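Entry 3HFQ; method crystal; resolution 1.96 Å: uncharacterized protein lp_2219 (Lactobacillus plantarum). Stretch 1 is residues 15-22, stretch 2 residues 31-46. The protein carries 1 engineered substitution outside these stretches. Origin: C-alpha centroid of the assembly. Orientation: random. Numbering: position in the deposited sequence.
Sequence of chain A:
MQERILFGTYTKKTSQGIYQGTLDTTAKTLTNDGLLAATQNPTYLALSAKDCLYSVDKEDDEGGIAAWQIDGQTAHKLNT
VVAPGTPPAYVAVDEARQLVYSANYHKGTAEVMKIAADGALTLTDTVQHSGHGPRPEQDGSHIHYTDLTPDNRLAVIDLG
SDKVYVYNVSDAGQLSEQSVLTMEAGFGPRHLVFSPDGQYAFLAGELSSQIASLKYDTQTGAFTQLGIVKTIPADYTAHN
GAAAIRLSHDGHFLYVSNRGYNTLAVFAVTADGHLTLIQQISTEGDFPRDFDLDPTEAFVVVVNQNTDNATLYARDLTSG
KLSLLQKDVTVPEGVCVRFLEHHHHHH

Stretch 1 15-22: SQGIYQGT
Stretch 2 31-46: TNDGLLAATQNPTYLA

Residues 17-22 form a strand that runs antiparallel to residues 31-38, the strand axes of 17-22 and 31-35 inclined at 144° and approaching to 4.3 Å. Register is fixed by Ile18 opposite Ala37 (CA-CA 5.1 Å) and Tyr19 opposite Leu35 (CA-CA 4.2 Å); the one-residue shift between these pairs is a beta bulge, and the second stretch turns its corner at Leu36. Ile18 O accommodates the extra residue by accepting two hydrogen bonds, from Leu36 N at 2.6 Å and Ala37 N at 3.2 Å, while Ile18 N donates to Ala37 O at 2.9 Å. Farther along, Gln20 N donates to Gly34 O (2.9 Å), and Thr31 N to Thr22 O (3.0 Å); at the other end Thr39 N reaches Gln16 O (3.2 Å).

Ile18 (phi/psi -93/127, chi1 m, chi2 t) is the principal bump, with 135 Å² covered. Its hollow is lined by Pro42, Leu45, Ala37 and Thr39: Ile18 CG1 lies 3.6 Å from Pro42 CB, and Ile18 CD1 lies 3.7 Å from Leu45 CD2. Gln20 (p, t) extends its side chain until Gln20 OE1 is 3.5 Å from Leu36 CD1, its amide being hydrogen-bonded elsewhere in the structure.

Tyr19 (m, chi2 80°) offers a ring face to Leu35 (t, p), whose CD1 sits 4.0 Å from the Tyr19 ring centroid, 13° off the normal, a CH-pi contact. Tyr19 OH accepts from Gln16 N at 2.9 Å, tethering the ring to its own stretch.

Glycine permits close backbone approach. At Gly17 (142/-133), an ideal CB would fall 2.2 Å from Ala37 O; at Gly21 (-143/-173), 1.9 Å from Thr31 O. Beyond Gly21, Thr22 OG1 (chi1 m) donates to Asp33 OD2 (chi1 m) at 2.7 Å.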

# COMPACT_ATOMS: atom_id res chain seq x y z
N SER A 15 3.42 19.94 3.87
CA SER A 15 2.67 19.45 2.71
C SER A 15 1.29 20.10 2.60
O SER A 15 0.64 20.38 3.60
CB SER A 15 2.49 17.93 2.80
OG SER A 15 1.62 17.46 1.79
N GLN A 16 0.84 20.33 1.36
CA GLN A 16 -0.47 20.92 1.13
C GLN A 16 -1.45 19.92 0.54
O GLN A 16 -2.59 20.27 0.20
CB GLN A 16 -0.35 22.13 0.19
CG GLN A 16 0.36 23.32 0.81
CD GLN A 16 0.44 24.49 -0.14
OE1 GLN A 16 0.97 24.38 -1.25
NE2 GLN A 16 -0.09 25.63 0.28
N GLY A 17 -1.02 18.66 0.40
CA GLY A 17 -1.91 17.65 -0.14
C GLY A 17 -1.27 16.63 -1.06
O GLY A 17 -0.22 16.06 -0.75
N ILE A 18 -1.92 16.39 -2.19
CA ILE A 18 -1.45 15.42 -3.17
C ILE A 18 -0.57 16.10 -4.22
O ILE A 18 -0.97 17.10 -4.83
CB ILE A 18 -2.64 14.74 -3.88
CG1 ILE A 18 -3.53 14.07 -2.83
CG2 ILE A 18 -2.14 13.70 -4.88
CD1 ILE A 18 -4.86 13.58 -3.37
N TYR A 19 0.63 15.58 -4.41
CA TYR A 19 1.56 16.13 -5.40
C TYR A 19 1.65 15.23 -6.61
O TYR A 19 1.19 14.08 -6.59
CB TYR A 19 2.95 16.33 -4.79
CG TYR A 19 2.99 17.39 -3.70
CD1 TYR A 19 2.57 17.09 -2.41
CD2 TYR A 19 3.38 18.70 -3.99
CE1 TYR A 19 2.53 18.07 -1.42
CE2 TYR A 19 3.34 19.69 -3.00
CZ TYR A 19 2.91 19.37 -1.72
OH TYR A 19 2.86 20.33 -0.74
N GLN A 20 2.23 15.75 -7.69
CA GLN A 20 2.39 14.98 -8.90
C GLN A 20 3.76 15.24 -9.51
O GLN A 20 4.31 16.34 -9.40
CB GLN A 20 1.28 15.32 -9.90
CG GLN A 20 1.35 16.70 -10.54
CD GLN A 20 0.10 17.02 -11.34
OE1 GLN A 20 -0.49 16.15 -11.99
NE2 GLN A 20 -0.32 18.29 -11.32
N GLY A 21 4.33 14.21 -10.12
CA GLY A 21 5.63 14.35 -10.72
C GLY A 21 5.76 13.58 -12.01
O GLY A 21 4.79 13.00 -12.51
N THR A 22 6.97 13.55 -12.54
CA THR A 22 7.24 12.86 -13.78
C THR A 22 8.54 12.07 -13.69
O THR A 22 9.53 12.55 -13.14
CB THR A 22 7.38 13.86 -14.94
OG1 THR A 22 6.17 14.63 -15.05
CG2 THR A 22 7.64 13.14 -16.26
N THR A 31 10.93 14.19 -11.02
CA THR A 31 10.60 15.54 -10.59
C THR A 31 9.30 15.56 -9.80
O THR A 31 8.50 14.63 -9.87
CB THR A 31 10.36 16.49 -11.79
OG1 THR A 31 9.24 16.03 -12.54
CG2 THR A 31 11.58 16.56 -12.69
N ASN A 32 9.11 16.62 -9.02
CA ASN A 32 7.87 16.82 -8.28
C ASN A 32 7.39 18.09 -8.98
O ASN A 32 7.89 19.18 -8.70
CB ASN A 32 8.12 17.09 -6.79
CG ASN A 32 6.85 17.48 -6.05
OD1 ASN A 32 6.85 17.63 -4.83
ND2 ASN A 32 5.76 17.65 -6.79
N ASP A 33 6.46 17.94 -9.91
CA ASP A 33 5.95 19.06 -10.68
C ASP A 33 5.06 20.02 -9.91
O ASP A 33 4.80 21.14 -10.36
CB ASP A 33 5.21 18.55 -11.92
CG ASP A 33 6.08 17.67 -12.80
OD1 ASP A 33 7.25 18.03 -13.03
OD2 ASP A 33 5.60 16.60 -13.25
N GLY A 34 4.57 19.60 -8.75
CA GLY A 34 3.73 20.48 -7.97
C GLY A 34 2.50 19.83 -7.38
O GLY A 34 2.24 18.64 -7.58
N LEU A 35 1.74 20.63 -6.64
CA LEU A 35 0.52 20.18 -5.98
C LEU A 35 -0.60 19.92 -6.98
O LEU A 35 -0.90 20.76 -7.83
CB LEU A 35 0.08 21.25 -4.98
CG LEU A 35 -1.13 20.94 -4.10
CD1 LEU A 35 -0.75 19.90 -3.06
CD2 LEU A 35 -1.61 22.22 -3.43
N LEU A 36 -1.21 18.74 -6.88
CA LEU A 36 -2.31 18.38 -7.76
C LEU A 36 -3.63 18.70 -7.07
O LEU A 36 -4.56 19.21 -7.68
CB LEU A 36 -2.26 16.89 -8.11
CG LEU A 36 -3.44 16.33 -8.92
CD1 LEU A 36 -3.49 16.99 -10.29
CD2 LEU A 36 -3.29 14.83 -9.07
N ALA A 37 -3.71 18.40 -5.77
CA ALA A 37 -4.93 18.66 -5.02
C ALA A 37 -4.67 19.07 -3.58
O ALA A 37 -3.98 18.37 -2.84
CB ALA A 37 -5.82 17.42 -5.05
N ALA A 38 -5.22 20.22 -3.19
CA ALA A 38 -5.07 20.70 -1.83
C ALA A 38 -6.07 19.92 -0.99
O ALA A 38 -7.28 19.99 -1.22
CB ALA A 38 -5.37 22.19 -1.76
N THR A 39 -5.56 19.16 -0.03
CA THR A 39 -6.40 18.34 0.84
C THR A 39 -5.60 17.94 2.09
O THR A 39 -4.39 18.10 2.13
CB THR A 39 -6.90 17.08 0.08
OG1 THR A 39 -7.75 16.31 0.94
CG2 THR A 39 -5.72 16.23 -0.38
N GLN A 40 -6.29 17.44 3.11
CA GLN A 40 -5.62 17.06 4.36
C GLN A 40 -5.36 15.57 4.54
O GLN A 40 -6.26 14.75 4.35
CB GLN A 40 -6.41 17.59 5.56
CG GLN A 40 -6.37 19.10 5.71
CD GLN A 40 -4.96 19.62 5.96
OE1 GLN A 40 -4.33 19.28 6.97
NE2 GLN A 40 -4.47 20.45 5.05
N ASN A 41 -4.13 15.24 4.93
CA ASN A 41 -3.68 13.87 5.19
C ASN A 41 -4.04 12.80 4.16
O ASN A 41 -4.60 11.76 4.50
CB ASN A 41 -4.16 13.43 6.58
CG ASN A 41 -3.19 13.81 7.69
OD1 ASN A 41 -2.31 14.66 7.51
ND2 ASN A 41 -3.37 13.20 8.86
N PRO A 42 -3.72 13.04 2.88
CA PRO A 42 -4.03 12.06 1.83
C PRO A 42 -2.90 11.03 1.83
O PRO A 42 -2.13 10.94 0.88
CB PRO A 42 -4.03 12.91 0.57
CG PRO A 42 -2.91 13.88 0.85
CD PRO A 42 -3.17 14.28 2.29
N THR A 43 -2.84 10.24 2.91
CA THR A 43 -1.78 9.24 3.09
C THR A 43 -1.79 8.02 2.18
O THR A 43 -0.81 7.27 2.15
CB THR A 43 -1.72 8.77 4.56
OG1 THR A 43 -2.90 8.02 4.87
CG2 THR A 43 -1.64 9.97 5.49
N TYR A 44 -2.89 7.78 1.48
CA TYR A 44 -2.94 6.68 0.53
C TYR A 44 -3.85 7.05 -0.62
O TYR A 44 -4.85 7.76 -0.43
CB TYR A 44 -3.39 5.37 1.18
CG TYR A 44 -2.66 4.17 0.58
CD1 TYR A 44 -1.36 3.86 0.99
CD2 TYR A 44 -3.24 3.40 -0.42
CE1 TYR A 44 -0.65 2.81 0.40
CE2 TYR A 44 -2.54 2.34 -1.01
CZ TYR A 44 -1.25 2.05 -0.60
OH TYR A 44 -0.57 1.01 -1.18
N LEU A 45 -3.51 6.57 -1.81
CA LEU A 45 -4.24 6.88 -3.03
C LEU A 45 -4.61 5.65 -3.86
O LEU A 45 -3.90 4.65 -3.84
CB LEU A 45 -3.39 7.80 -3.91
CG LEU A 45 -2.77 9.03 -3.25
CD1 LEU A 45 -1.76 9.66 -4.21
CD2 LEU A 45 -3.86 10.02 -2.88
N ALA A 46 -5.71 5.76 -4.60
CA ALA A 46 -6.19 4.69 -5.48
C ALA A 46 -6.77 5.34 -6.73
O ALA A 46 -7.42 6.38 -6.65
CB ALA A 46 -7.26 3.85 -4.78